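Local atomic coordinates of ADP/ATP-dependent NAD(P)H-hydrate dehydratase (Bacillus subtilis, PDB entry 3RPZ), a protein that probably catalyses the ATP- or ADP-dependent dehydration of hydrated NADH and NADPH, returning these damaged cofactors to their usable form. Residues 30-36 / 58-64; 100-106 / 126-132; 114-119 / 133-138. One frame throughout, in Å; residues are numbered along the deposited sequence.

Contact 1 of 3, residues 30-36 / 58-64; sequences YGTALLL and LGKLVIG. With NPW (beta-6-hydroxy-1,4,5,6-tetrahydronicotinamide adenine dinucleotide phosphate), chain D.
Strands 32-36 and 60-64 run parallel, their axes 4.5 Å apart at the closest and 23° from alignment; Lys60 and Val62 each give and take a backbone bond, and Gly64 N gives one to Leu35 O. With helix 44-54 they form a beta-alpha-beta crossover unit of the central sheet. Val62 N meets Ala33 O almost straight, at 2.9 Å, and the carbonyl of Val62 in turn holds Leu35 N. On the face of Ala33, small enough to sit under two neighbours, the methyl touches Leu58 CD2 at 3.9 Å and Leu61 CD1; helices 217-231 and 44-54 cover this face. On the opposite face, that of Thr32, Leu34 and Val62, Leu34 CD1 rests on Val62 CG1 at 3.8 Å, and Thr32 CG2 on Val62 CG2. Gly64 lacks a side chain where a CB would collide with Leu36 CD2. Lys60, its chain bent at chi3 (-71°), passes Thr32 OG1 and extends to the diphosphate of the bound NADPH hydrate, a reach and a charge that suit lysine here. A methionine in its place would probably leave the phosphate oxygen OB2 without this positive partner. That bond, Lys60 NZ to ligand OB2, measures 2.7 Å.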
loop_
_atom_site.group_PDB
_atom_site.type_symbol
_atom_site.label_atom_id
_atom_site.label_comp_id
_atom_site.label_asym_id
_atom_site.label_seq_id
_atom_site.Cartn_x
_atom_site.Cartn_y
_atom_site.Cartn_z
ATOM N N TYR A 30 -11.841 -11.395 22.781
ATOM C CA TYR A 30 -12.518 -11.432 21.490
ATOM C C TYR A 30 -12.130 -12.587 20.580
ATOM O O TYR A 30 -12.577 -12.663 19.464
ATOM C CB TYR A 30 -12.445 -10.073 20.794
ATOM C CG TYR A 30 -12.951 -9.005 21.700
ATOM C CD1 TYR A 30 -14.300 -8.826 21.900
ATOM C CD2 TYR A 30 -12.071 -8.231 22.408
ATOM C CE1 TYR A 30 -14.741 -7.867 22.792
ATOM C CE2 TYR A 30 -12.486 -7.302 23.259
ATOM C CZ TYR A 30 -13.808 -7.107 23.454
ATOM O OH TYR A 30 -14.148 -6.146 24.360
ATOM N N GLY A 31 -11.286 -13.472 21.082
ATOM C CA GLY A 31 -10.981 -14.736 20.421
ATOM C C GLY A 31 -10.029 -14.662 19.250
ATOM O O GLY A 31 -9.738 -13.579 18.733
ATOM N N THR A 32 -9.561 -15.843 18.859
ATOM C CA THR A 32 -8.750 -16.068 17.671
ATOM C C THR A 32 -9.597 -16.764 16.636
ATOM O O THR A 32 -10.156 -17.819 16.900
ATOM C CB THR A 32 -7.533 -16.904 17.971
ATOM O OG1 THR A 32 -6.762 -16.250 19.020
ATOM C CG2 THR A 32 -6.667 -17.052 16.720
ATOM N N ALA A 33 -9.751 -16.152 15.475
ATOM C CA ALA A 33 -10.457 -16.720 14.333
ATOM C C ALA A 33 -9.489 -17.361 13.366
ATOM O O ALA A 33 -8.339 -16.960 13.301
ATOM C CB ALA A 33 -11.280 -15.657 13.622
ATOM N N LEU A 34 -9.949 -18.377 12.649
ATOM C CA LEU A 34 -9.220 -18.987 11.556
ATOM C C LEU A 34 -9.923 -18.730 10.250
ATOM O O LEU A 34 -11.117 -19.007 10.129
ATOM C CB LEU A 34 -9.099 -20.481 11.777
ATOM C CG LEU A 34 -8.332 -21.261 10.721
ATOM C CD1 LEU A 34 -6.834 -20.899 10.606
ATOM C CD2 LEU A 34 -8.466 -22.773 10.967
ATOM N N LEU A 35 -9.172 -18.262 9.260
ATOM C CA LEU A 35 -9.650 -18.037 7.903
ATOM C C LEU A 35 -8.864 -18.940 6.952
ATOM O O LEU A 35 -7.638 -18.806 6.838
ATOM C CB LEU A 35 -9.452 -16.574 7.472
ATOM C CG LEU A 35 -9.778 -16.286 6.009
ATOM C CD1 LEU A 35 -11.226 -16.488 5.646
ATOM C CD2 LEU A 35 -9.363 -14.858 5.655
ATOM N N LEU A 36 -9.583 -19.826 6.264
ATOM C CA LEU A 36 -9.026 -20.770 5.302
ATOM C C LEU A 36 -9.459 -20.298 3.928
ATOM O O LEU A 36 -10.590 -20.449 3.521
ATOM C CB LEU A 36 -9.460 -22.204 5.622
ATOM C CG LEU A 36 -9.010 -22.751 6.954
ATOM C CD1 LEU A 36 -9.500 -24.188 7.117
ATOM C CD2 LEU A 36 -7.455 -22.723 7.102
ATOM N N LEU A 58 -12.866 -9.159 16.022
ATOM C CA LEU A 58 -12.141 -10.307 16.590
ATOM C C LEU A 58 -10.961 -9.829 17.458
ATOM O O LEU A 58 -10.660 -8.626 17.545
ATOM C CB LEU A 58 -11.763 -11.308 15.501
ATOM C CG LEU A 58 -10.969 -10.745 14.304
ATOM C CD1 LEU A 58 -9.609 -10.141 14.747
ATOM C CD2 LEU A 58 -10.703 -11.845 13.282
ATOM N N GLY A 59 -10.315 -10.797 18.109
ATOM C CA GLY A 59 -9.095 -10.532 18.831
ATOM C C GLY A 59 -7.868 -10.772 18.008
ATOM O O GLY A 59 -7.012 -9.892 17.893
ATOM N N LYS A 60 -7.731 -11.971 17.454
ATOM C CA LYS A 60 -6.627 -12.340 16.590
ATOM C C LYS A 60 -7.170 -13.044 15.373
ATOM O O LYS A 60 -8.238 -13.636 15.429
ATOM C CB LYS A 60 -5.598 -13.237 17.296
ATOM C CG LYS A 60 -4.749 -12.465 18.324
ATOM C CD LYS A 60 -3.450 -13.162 18.720
ATOM C CE LYS A 60 -3.708 -14.316 19.517
ATOM N NZ LYS A 60 -2.316 -15.082 19.650
ATOM N N LEU A 61 -6.404 -13.024 14.285
ATOM C CA LEU A 61 -6.756 -13.798 13.088
ATOM C C LEU A 61 -5.560 -14.587 12.619
ATOM O O LEU A 61 -4.444 -14.033 12.436
ATOM C CB LEU A 61 -7.194 -12.870 11.958
ATOM C CG LEU A 61 -7.534 -13.546 10.626
ATOM C CD1 LEU A 61 -8.775 -14.422 10.768
ATOM C CD2 LEU A 61 -7.701 -12.532 9.463
ATOM N N VAL A 62 -5.759 -15.882 12.434
ATOM C CA VAL A 62 -4.824 -16.774 11.770
ATOM C C VAL A 62 -5.353 -17.051 10.362
ATOM O O VAL A 62 -6.521 -17.441 10.243
ATOM C CB VAL A 62 -4.661 -18.076 12.555
ATOM C CG1 VAL A 62 -3.756 -19.066 11.818
ATOM C CG2 VAL A 62 -4.097 -17.762 13.957
ATOM N N ILE A 63 -4.545 -16.834 9.340
ATOM C CA ILE A 63 -4.936 -17.113 7.950
ATOM C C ILE A 63 -4.198 -18.368 7.527
ATOM O O ILE A 63 -2.959 -18.405 7.551
ATOM C CB ILE A 63 -4.627 -15.951 7.051
ATOM C CG1 ILE A 63 -5.400 -14.688 7.510
ATOM C CG2 ILE A 63 -5.037 -16.315 5.605
ATOM C CD1 ILE A 63 -5.123 -13.433 6.655
ATOM N N GLY A 64 -4.962 -19.408 7.192
ATOM C CA GLY A 64 -4.406 -20.646 6.645
ATOM C C GLY A 64 -4.525 -20.588 5.132
ATOM O O GLY A 64 -5.574 -20.814 4.536
HETATM P P NPW D . -6.684 -15.776 27.737
HETATM O O1 NPW D . -6.341 -17.107 27.105
HETATM O O2 NPW D . -7.324 -14.747 26.864
HETATM O O3 NPW D . -7.422 -15.892 29.083
HETATM P PA NPW D . 0.353 -15.406 23.865
HETATM P PB NPW D . 0.343 -13.326 21.831
HETATM C C1A NPW D . -3.191 -14.071 28.136
HETATM C C1B NPW D . 3.084 -12.347 18.128
HETATM N N1C NPW D . 2.082 -11.568 17.440
HETATM N N1D NPW D . -5.480 -10.361 30.798
HETATM C C2A NPW D . -4.237 -14.845 27.336
HETATM O O2A NPW D . -5.277 -15.160 28.239
HETATM C C2B NPW D . 3.665 -11.683 19.381
HETATM O O2B NPW D . 4.575 -10.656 19.077
HETATM C C2C NPW D . 2.103 -11.307 16.160
HETATM C C2D NPW D . -5.491 -11.690 30.976
HETATM C C3A NPW D . -3.455 -16.055 26.858
HETATM O O3A NPW D . -3.329 -17.074 27.872
HETATM C C3B NPW D . 4.321 -12.930 20.008
HETATM O O3B NPW D . 5.592 -13.116 19.369
HETATM C C3C NPW D . 1.264 -10.755 15.331
HETATM N N3D NPW D . -4.874 -12.634 30.246
HETATM C C4B NPW D . 3.349 -14.050 19.610
HETATM O O4B NPW D . 2.469 -13.544 18.565
HETATM C C4C NPW D . -0.075 -10.348 15.934
HETATM C C4D NPW D . -4.158 -12.083 29.259
HETATM O O4D NPW D . -1.971 -14.307 27.429
HETATM C C4E NPW D . -2.091 -15.441 26.604
HETATM C C5A NPW D . -4.100 -10.695 28.957
HETATM C C5B NPW D . 2.475 -14.533 20.771
HETATM O O5B NPW D . 1.912 -13.421 21.470
HETATM C C5C NPW D . -0.325 -11.153 17.197
HETATM C C5E NPW D . -1.921 -14.967 25.160
HETATM O O5E NPW D . -0.545 -14.671 24.948
HETATM C C6C NPW D . 0.880 -11.066 18.175
HETATM O O6C NPW D . 1.125 -9.745 18.650
HETATM C C6D NPW D . -4.808 -9.765 29.788
HETATM N N6D NPW D . -4.837 -8.450 29.648
HETATM N N7A NPW D . -3.339 -10.410 27.840
HETATM C C7C NPW D . 1.566 -10.451 13.963
HETATM N N7C NPW D . 0.644 -9.847 13.228
HETATM O O7C NPW D . 2.667 -10.802 13.465
HETATM C C8A NPW D . -2.918 -11.665 27.421
HETATM N N9A NPW D . -3.431 -12.642 28.318
HETATM O OA1 NPW D . 0.011 -16.830 23.724
HETATM O OA2 NPW D . 1.656 -14.993 24.337
HETATM O OA3 NPW D . -0.054 -14.739 22.459
HETATM O OB1 NPW D . 0.243 -12.211 22.773
HETATM O OB2 NPW D . -0.479 -13.280 20.582
#

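Contact 2 of 3, residues 100-106 / 126-132; sequences RAIAIGP and CPVILDA. With NPW (beta-6-hydroxy-1,4,5,6-tetrahydronicotinamide adenine dinucleotide phosphate), chain B.
Cys126 SG stands between its own backbone N and carbonyl carbon (chi1 61°), which turns the sulfur onto Ile102, whose CG1 lies anti to its carbonyl carbon (chi1 -57°) and carries CD1 to within 3.7 Å of Cys126 SG. The sulfur packs against the isoleucine at the N-terminal ends of the two strands. From there strands 101-104 and 128-130 run parallel, 11° apart, as the two strands of a beta-alpha-beta unit whose helix is 112-121. Ile129 is held through both its N-H and its carbonyl: its N binds Ile102 O at 2.8 Å, and its carbonyl receives Ile104 N. Ala103 CB packs against Ile129 CB at 4.0 Å on the face lying under helix 217-231, where an alanine leaves room for the branched neighbour. Ile102, Ile104, Val128 and Leu130 point to the other face, against helix 112-121.

At the C-terminal ends of the segments, Gly105 has backbone angles that call for glycine, and a CB there would run into Asp131 O; its CA instead makes a CH contact with that oxygen at 3.1 Å. Pro106 CG lies 3.6 Å from Asp131 OD2, which is hydrogen-bonded to Thr222. Ala132 CB touches Gly105 O at 3.4 Å and the ribose hydroxyl oxygen O2B of the bound NADPH hydrate at 3.3 Å. The apolar strands thus end in small residues and one acid, putting the side chain of Asp131 about 4 Å from the bound magnesium ion and Ala132 and Pro106 against the substrate ribose.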
loop_
_atom_site.group_PDB
_atom_site.type_symbol
_atom_site.label_atom_id
_atom_site.label_comp_id
_atom_site.label_asym_id
_atom_site.label_seq_id
_atom_site.Cartn_x
_atom_site.Cartn_y
_atom_site.Cartn_z
ATOM N N ARG A 100 -12.195 -19.406 18.025
ATOM C CA ARG A 100 -13.498 -18.835 18.347
ATOM C C ARG A 100 -14.543 -19.044 17.233
ATOM O O ARG A 100 -15.707 -19.185 17.493
ATOM C CB ARG A 100 -13.344 -17.375 18.768
ATOM C CG ARG A 100 -14.630 -16.644 19.054
ATOM C CD ARG A 100 -15.158 -16.783 20.439
ATOM N NE ARG A 100 -14.222 -16.608 21.534
ATOM C CZ ARG A 100 -14.051 -15.496 22.234
ATOM N NH1 ARG A 100 -13.210 -15.503 23.235
ATOM N NH2 ARG A 100 -14.675 -14.378 21.933
ATOM N N ALA A 101 -14.072 -19.022 15.997
ATOM C CA ALA A 101 -14.900 -19.161 14.800
ATOM C C ALA A 101 -13.958 -19.477 13.648
ATOM O O ALA A 101 -12.771 -19.069 13.690
ATOM C CB ALA A 101 -15.703 -17.884 14.505
ATOM N N ILE A 102 -14.440 -20.129 12.611
ATOM C CA ILE A 102 -13.640 -20.536 11.447
ATOM C C ILE A 102 -14.433 -20.210 10.186
ATOM O O ILE A 102 -15.642 -20.504 10.143
ATOM C CB ILE A 102 -13.324 -22.042 11.478
ATOM C CG1 ILE A 102 -12.594 -22.391 12.772
ATOM C CG2 ILE A 102 -12.551 -22.474 10.212
ATOM C CD1 ILE A 102 -12.371 -23.899 12.984
ATOM N N ALA A 103 -13.786 -19.678 9.160
ATOM C CA ALA A 103 -14.365 -19.564 7.834
ATOM C C ALA A 103 -13.493 -20.273 6.841
ATOM O O ALA A 103 -12.273 -20.194 6.912
ATOM C CB ALA A 103 -14.523 -18.099 7.424
ATOM N N ILE A 104 -14.131 -20.923 5.866
ATOM C CA ILE A 104 -13.421 -21.627 4.800
ATOM C C ILE A 104 -14.091 -21.350 3.457
ATOM O O ILE A 104 -15.311 -21.299 3.375
ATOM C CB ILE A 104 -13.320 -23.163 5.057
ATOM C CG1 ILE A 104 -12.541 -23.878 3.954
ATOM C CG2 ILE A 104 -14.595 -23.775 5.267
ATOM C CD1 ILE A 104 -11.889 -25.277 4.291
ATOM N N GLY A 105 -13.298 -21.102 2.414
ATOM C CA GLY A 105 -13.784 -21.154 1.047
ATOM C C GLY A 105 -13.404 -20.059 0.079
ATOM O O GLY A 105 -13.292 -20.348 -1.101
ATOM N N PRO A 106 -13.359 -18.779 0.535
ATOM C CA PRO A 106 -13.080 -17.724 -0.452
ATOM C C PRO A 106 -11.802 -17.950 -1.220
ATOM O O PRO A 106 -10.774 -18.179 -0.613
ATOM C CB PRO A 106 -13.112 -16.450 0.372
ATOM C CG PRO A 106 -13.975 -16.769 1.567
ATOM C CD PRO A 106 -13.648 -18.221 1.863
ATOM N N CYS A 126 -17.072 -24.683 17.413
ATOM C CA CYS A 126 -17.205 -23.264 17.176
ATOM C C CYS A 126 -18.093 -23.070 15.940
ATOM O O CYS A 126 -18.310 -23.999 15.175
ATOM C CB CYS A 126 -15.833 -22.611 16.928
ATOM S SG CYS A 126 -14.965 -23.276 15.481
ATOM N N PRO A 127 -18.651 -21.883 15.767
ATOM C CA PRO A 127 -19.332 -21.547 14.511
ATOM C C PRO A 127 -18.356 -21.685 13.341
ATOM O O PRO A 127 -17.157 -21.336 13.452
ATOM C CB PRO A 127 -19.719 -20.112 14.674
ATOM C CG PRO A 127 -19.609 -19.826 16.123
ATOM C CD PRO A 127 -18.612 -20.743 16.695
ATOM N N VAL A 128 -18.892 -22.127 12.224
ATOM C CA VAL A 128 -18.126 -22.332 10.984
ATOM C C VAL A 128 -18.900 -21.712 9.848
ATOM O O VAL A 128 -20.116 -21.958 9.715
ATOM C CB VAL A 128 -17.863 -23.817 10.732
ATOM C CG1 VAL A 128 -17.240 -24.047 9.319
ATOM C CG2 VAL A 128 -16.954 -24.387 11.829
ATOM N N ILE A 129 -18.230 -20.919 9.027
ATOM C CA ILE A 129 -18.784 -20.358 7.808
ATOM C C ILE A 129 -18.188 -21.053 6.607
ATOM O O ILE A 129 -16.969 -21.258 6.523
ATOM C CB ILE A 129 -18.395 -18.867 7.656
ATOM C CG1 ILE A 129 -18.853 -18.047 8.868
ATOM C CG2 ILE A 129 -18.884 -18.278 6.348
ATOM C CD1 ILE A 129 -17.956 -16.778 9.092
ATOM N N LEU A 130 -19.050 -21.485 5.703
ATOM C CA LEU A 130 -18.650 -22.084 4.434
ATOM C C LEU A 130 -19.104 -21.168 3.320
ATOM O O LEU A 130 -20.278 -20.782 3.242
ATOM C CB LEU A 130 -19.240 -23.477 4.199
ATOM C CG LEU A 130 -19.028 -24.474 5.328
ATOM C CD1 LEU A 130 -19.636 -25.837 4.940
ATOM C CD2 LEU A 130 -17.602 -24.626 5.753
ATOM N N ASP A 131 -18.182 -20.830 2.428
ATOM C CA ASP A 131 -18.421 -19.937 1.314
ATOM C C ASP A 131 -17.734 -20.458 0.073
ATOM O O ASP A 131 -16.775 -21.224 0.176
ATOM C CB ASP A 131 -17.877 -18.516 1.634
ATOM C CG ASP A 131 -18.221 -17.482 0.619
ATOM O OD1 ASP A 131 -19.274 -17.583 -0.035
ATOM O OD2 ASP A 131 -17.381 -16.560 0.456
ATOM N N ALA A 132 -18.182 -20.001 -1.073
ATOM C CA ALA A 132 -17.359 -20.084 -2.309
ATOM C C ALA A 132 -16.913 -21.522 -2.610
ATOM O O ALA A 132 -17.766 -22.372 -2.788
ATOM C CB ALA A 132 -16.188 -19.066 -2.210
HETATM P P NPW B . -24.762 -15.435 -14.542
HETATM O O1 NPW B . -23.807 -16.303 -15.330
HETATM O O2 NPW B . -24.341 -14.029 -14.263
HETATM O O3 NPW B . -26.216 -15.485 -15.046
HETATM P PA NPW B . -19.127 -18.599 -9.759
HETATM P PB NPW B . -17.643 -16.533 -8.347
HETATM C C1A NPW B . -24.435 -16.843 -10.912
HETATM C C1B NPW B . -13.564 -16.451 -5.994
HETATM N N1C NPW B . -13.374 -15.027 -6.133
HETATM N N1D NPW B . -28.338 -13.837 -9.561
HETATM C C2A NPW B . -23.845 -16.351 -12.232
HETATM O O2A NPW B . -24.935 -16.169 -13.112
HETATM C C2B NPW B . -14.693 -16.860 -5.041
HETATM O O2B NPW B . -14.342 -16.706 -3.689
HETATM C C2C NPW B . -12.224 -14.422 -6.000
HETATM C C2D NPW B . -28.243 -14.750 -10.539
HETATM C C3A NPW B . -22.926 -17.494 -12.627
HETATM O O3A NPW B . -23.634 -18.594 -13.235
HETATM C C3B NPW B . -14.837 -18.330 -5.484
HETATM O O3B NPW B . -13.825 -19.085 -4.804
HETATM C C3C NPW B . -11.809 -13.205 -6.204
HETATM N N3D NPW B . -27.191 -15.520 -10.863
HETATM C C4B NPW B . -14.531 -18.253 -6.987
HETATM O O4B NPW B . -13.917 -16.962 -7.266
HETATM C C4C NPW B . -12.851 -12.247 -6.771
HETATM C C4D NPW B . -26.165 -15.301 -10.030
HETATM O O4D NPW B . -23.365 -17.573 -10.306
HETATM C C4E NPW B . -22.405 -17.932 -11.271
HETATM C C5A NPW B . -26.141 -14.338 -8.985
HETATM C C5B NPW B . -15.780 -18.382 -7.864
HETATM O O5B NPW B . -16.821 -17.529 -7.383
HETATM C C5C NPW B . -13.945 -13.043 -7.459
HETATM C C5E NPW B . -21.100 -17.232 -10.889
HETATM O O5E NPW B . -20.552 -17.898 -9.758
HETATM C C6C NPW B . -14.518 -14.148 -6.528
HETATM O O6C NPW B . -15.150 -13.629 -5.362
HETATM C C6D NPW B . -27.312 -13.551 -8.728
HETATM N N6D NPW B . -27.451 -12.634 -7.785
HETATM N N7A NPW B . -24.929 -14.276 -8.327
HETATM C C7C NPW B . -10.502 -12.730 -5.856
HETATM N N7C NPW B . -10.209 -11.457 -6.072
HETATM O O7C NPW B . -9.640 -13.527 -5.403
HETATM C C8A NPW B . -24.163 -15.223 -8.994
HETATM N N9A NPW B . -24.960 -15.822 -10.008
HETATM O OA1 NPW B . -18.815 -19.236 -11.048
HETATM O OA2 NPW B . -19.263 -19.382 -8.550
HETATM O OA3 NPW B . -18.068 -17.397 -9.621
HETATM O OB1 NPW B . -18.774 -16.078 -7.538
HETATM O OB2 NPW B . -16.730 -15.505 -8.938
#

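Contact 3 of 3, residues 114-119 / 133-138; sequences VQQAVD and GALAKR
The guanidinium of Arg138 is met at its edge, close to its plane, by two oxygens of helix 112-121: Gln115 OE1 and Asp119 OD1. The carboxylate of Asp119 is turned 82° from the guanidinium, and the amide of Gln115 60°. NH1 and NH2 grip the aspartate end-on, both closing on the one atom OD1, each at 2.8 Å. NH2 comes nearly along the C-O axis of OD1, whereas NH1 arrives on the syn side, tilted from the carboxylate plane. NH1 also gives a straighter bond to Gln115 OE1, 2.9 Å long, so this one nitrogen joins two residues a helical turn apart. The arginine chain is bent at chi3 (-64°), and the side chain runs past Gln115 and Asp119 in the opposite direction to theirs. Val118 CG1 approaches NH1 obliquely at 3.5 Å.

The contact joins the connecting helix of the beta-alpha-beta unit between strands 101-104 and 128-130 to the loop that follows the second strand. Gln115 suits this place because its amide can accept and donate at once: with OE1 taken by Arg138, NE2 turns to the loop and binds Ala134 O at 3.0 Å, reaching it from above the carbonyl plane. NE2 also directs an N-H to a water that lies within hydrogen-bonding distance of Gly133 O and bridges the two. Nearer the core, the small Ala134 fits between two valines of the same helix face; its CB lies 3.9 Å from Val118 CG2 and 4.1 Å from Val114 CG1.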
loop_
_atom_site.group_PDB
_atom_site.type_symbol
_atom_site.label_atom_id
_atom_site.label_comp_id
_atom_site.label_asym_id
_atom_site.label_seq_id
_atom_site.Cartn_x
_atom_site.Cartn_y
_atom_site.Cartn_z
ATOM N N VAL A 114 -10.865 -29.686 -0.508
ATOM C CA VAL A 114 -11.515 -28.656 0.299
ATOM C C VAL A 114 -12.635 -29.215 1.121
ATOM O O VAL A 114 -12.757 -28.878 2.327
ATOM C CB VAL A 114 -11.941 -27.489 -0.575
ATOM C CG1 VAL A 114 -12.747 -26.469 0.200
ATOM C CG2 VAL A 114 -10.668 -26.794 -1.145
ATOM N N GLN A 115 -13.428 -30.155 0.560
ATOM C CA GLN A 115 -14.420 -30.807 1.380
ATOM C C GLN A 115 -13.888 -31.620 2.535
ATOM O O GLN A 115 -14.501 -31.681 3.574
ATOM C CB GLN A 115 -15.374 -31.647 0.544
ATOM C CG GLN A 115 -16.242 -30.831 -0.429
ATOM C CD GLN A 115 -17.108 -29.902 0.329
ATOM O OE1 GLN A 115 -17.871 -30.356 1.182
ATOM N NE2 GLN A 115 -17.018 -28.587 0.046
ATOM N N GLN A 116 -12.730 -32.237 2.348
ATOM C CA GLN A 116 -12.065 -32.907 3.441
ATOM C C GLN A 116 -11.692 -31.955 4.540
ATOM O O GLN A 116 -11.836 -32.294 5.712
ATOM C CB GLN A 116 -10.857 -33.665 2.921
ATOM C CG GLN A 116 -11.204 -34.812 2.069
ATOM C CD GLN A 116 -11.710 -36.017 2.849
ATOM O OE1 GLN A 116 -12.921 -36.356 2.840
ATOM N NE2 GLN A 116 -10.765 -36.715 3.496
ATOM N N ALA A 117 -11.189 -30.792 4.158
ATOM C CA ALA A 117 -10.884 -29.737 5.150
ATOM C C ALA A 117 -12.166 -29.293 5.898
ATOM O O ALA A 117 -12.143 -29.150 7.115
ATOM C CB ALA A 117 -10.171 -28.543 4.503
ATOM N N VAL A 118 -13.261 -29.126 5.159
ATOM C CA VAL A 118 -14.558 -28.779 5.788
ATOM C C VAL A 118 -14.934 -29.830 6.833
ATOM O O VAL A 118 -15.267 -29.521 7.997
ATOM C CB VAL A 118 -15.649 -28.658 4.716
ATOM C CG1 VAL A 118 -17.027 -28.596 5.406
ATOM C CG2 VAL A 118 -15.418 -27.456 3.785
ATOM N N ASP A 119 -14.794 -31.114 6.464
ATOM C CA ASP A 119 -15.182 -32.167 7.382
ATOM C C ASP A 119 -14.344 -32.107 8.659
ATOM O O ASP A 119 -14.864 -32.286 9.733
ATOM C CB ASP A 119 -15.051 -33.518 6.718
ATOM C CG ASP A 119 -16.119 -33.797 5.676
ATOM O OD1 ASP A 119 -17.114 -33.073 5.627
ATOM O OD2 ASP A 119 -15.920 -34.750 4.922
ATOM N N GLY A 133 -15.619 -21.784 -2.696
ATOM C CA GLY A 133 -15.139 -23.111 -3.046
ATOM C C GLY A 133 -15.440 -24.195 -2.046
ATOM O O GLY A 133 -15.300 -25.359 -2.381
ATOM N N ALA A 134 -15.844 -23.826 -0.822
ATOM C CA ALA A 134 -16.289 -24.789 0.190
ATOM C C ALA A 134 -17.759 -25.123 0.107
ATOM O O ALA A 134 -18.230 -25.983 0.887
ATOM C CB ALA A 134 -15.963 -24.310 1.600
ATOM N N LEU A 135 -18.526 -24.473 -0.775
ATOM C CA LEU A 135 -19.924 -24.806 -0.968
ATOM C C LEU A 135 -20.097 -25.912 -2.017
ATOM O O LEU A 135 -19.620 -25.802 -3.140
ATOM C CB LEU A 135 -20.704 -23.562 -1.343
ATOM C CG LEU A 135 -20.828 -22.527 -0.227
ATOM C CD1 LEU A 135 -21.487 -21.210 -0.743
ATOM C CD2 LEU A 135 -21.595 -23.023 1.032
ATOM N N ALA A 136 -20.787 -26.976 -1.626
ATOM C CA ALA A 136 -21.050 -28.135 -2.463
ATOM C C ALA A 136 -22.386 -28.724 -2.057
ATOM O O ALA A 136 -22.938 -28.398 -1.026
ATOM C CB ALA A 136 -19.918 -29.191 -2.259
ATOM N N LYS A 137 -22.870 -29.652 -2.876
ATOM C CA LYS A 137 -24.067 -30.440 -2.536
ATOM C C LYS A 137 -23.644 -31.475 -1.531
ATOM O O LYS A 137 -22.863 -32.368 -1.854
ATOM C CB LYS A 137 -24.673 -31.064 -3.799
ATOM C CG LYS A 137 -25.953 -31.864 -3.531
ATOM C CD LYS A 137 -26.605 -32.380 -4.831
ATOM C CE LYS A 137 -27.086 -31.212 -5.713
ATOM N NZ LYS A 137 -27.960 -31.560 -6.919
ATOM N N ARG A 138 -24.151 -31.359 -0.307
ATOM C CA ARG A 138 -23.731 -32.242 0.771
ATOM C C ARG A 138 -24.689 -32.111 1.951
ATOM O O ARG A 138 -25.596 -31.306 1.914
ATOM C CB ARG A 138 -22.298 -31.935 1.213
ATOM C CG ARG A 138 -22.105 -30.553 1.809
ATOM C CD ARG A 138 -20.826 -30.369 2.550
ATOM N NE ARG A 138 -20.788 -31.246 3.724
ATOM C CZ ARG A 138 -19.697 -31.681 4.315
ATOM N NH1 ARG A 138 -18.485 -31.397 3.836
ATOM N NH2 ARG A 138 -19.840 -32.425 5.391
HETATM O O HOH W 1 -15.276 -28.036 -2.255
#

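How the contacts relate
Contacts 1 and 2 are neighbours in the parallel part of one mixed sheet: strands 32-36 and 101-104 lie side by side, the contact centres about 11 Å apart, and Leu36 N meets Ala103 O at 2.8 Å, probably as a hydrogen bond. Contact 3 adds the helix and following loop of the unit to which contact 2 belongs; Gly105 O and Gly133 N, 3.2 Å apart, are probably hydrogen-bonded where the two meet. Contacts 1 and 3 do not touch, their centres being about 20 Å apart. Contacts 2 and 3 supply Gly105, Pro106, Ala132 and Gly133 to one substrate pocket, whereas Lys60 of contact 1 reaches a different bound copy, shared with a second subunit.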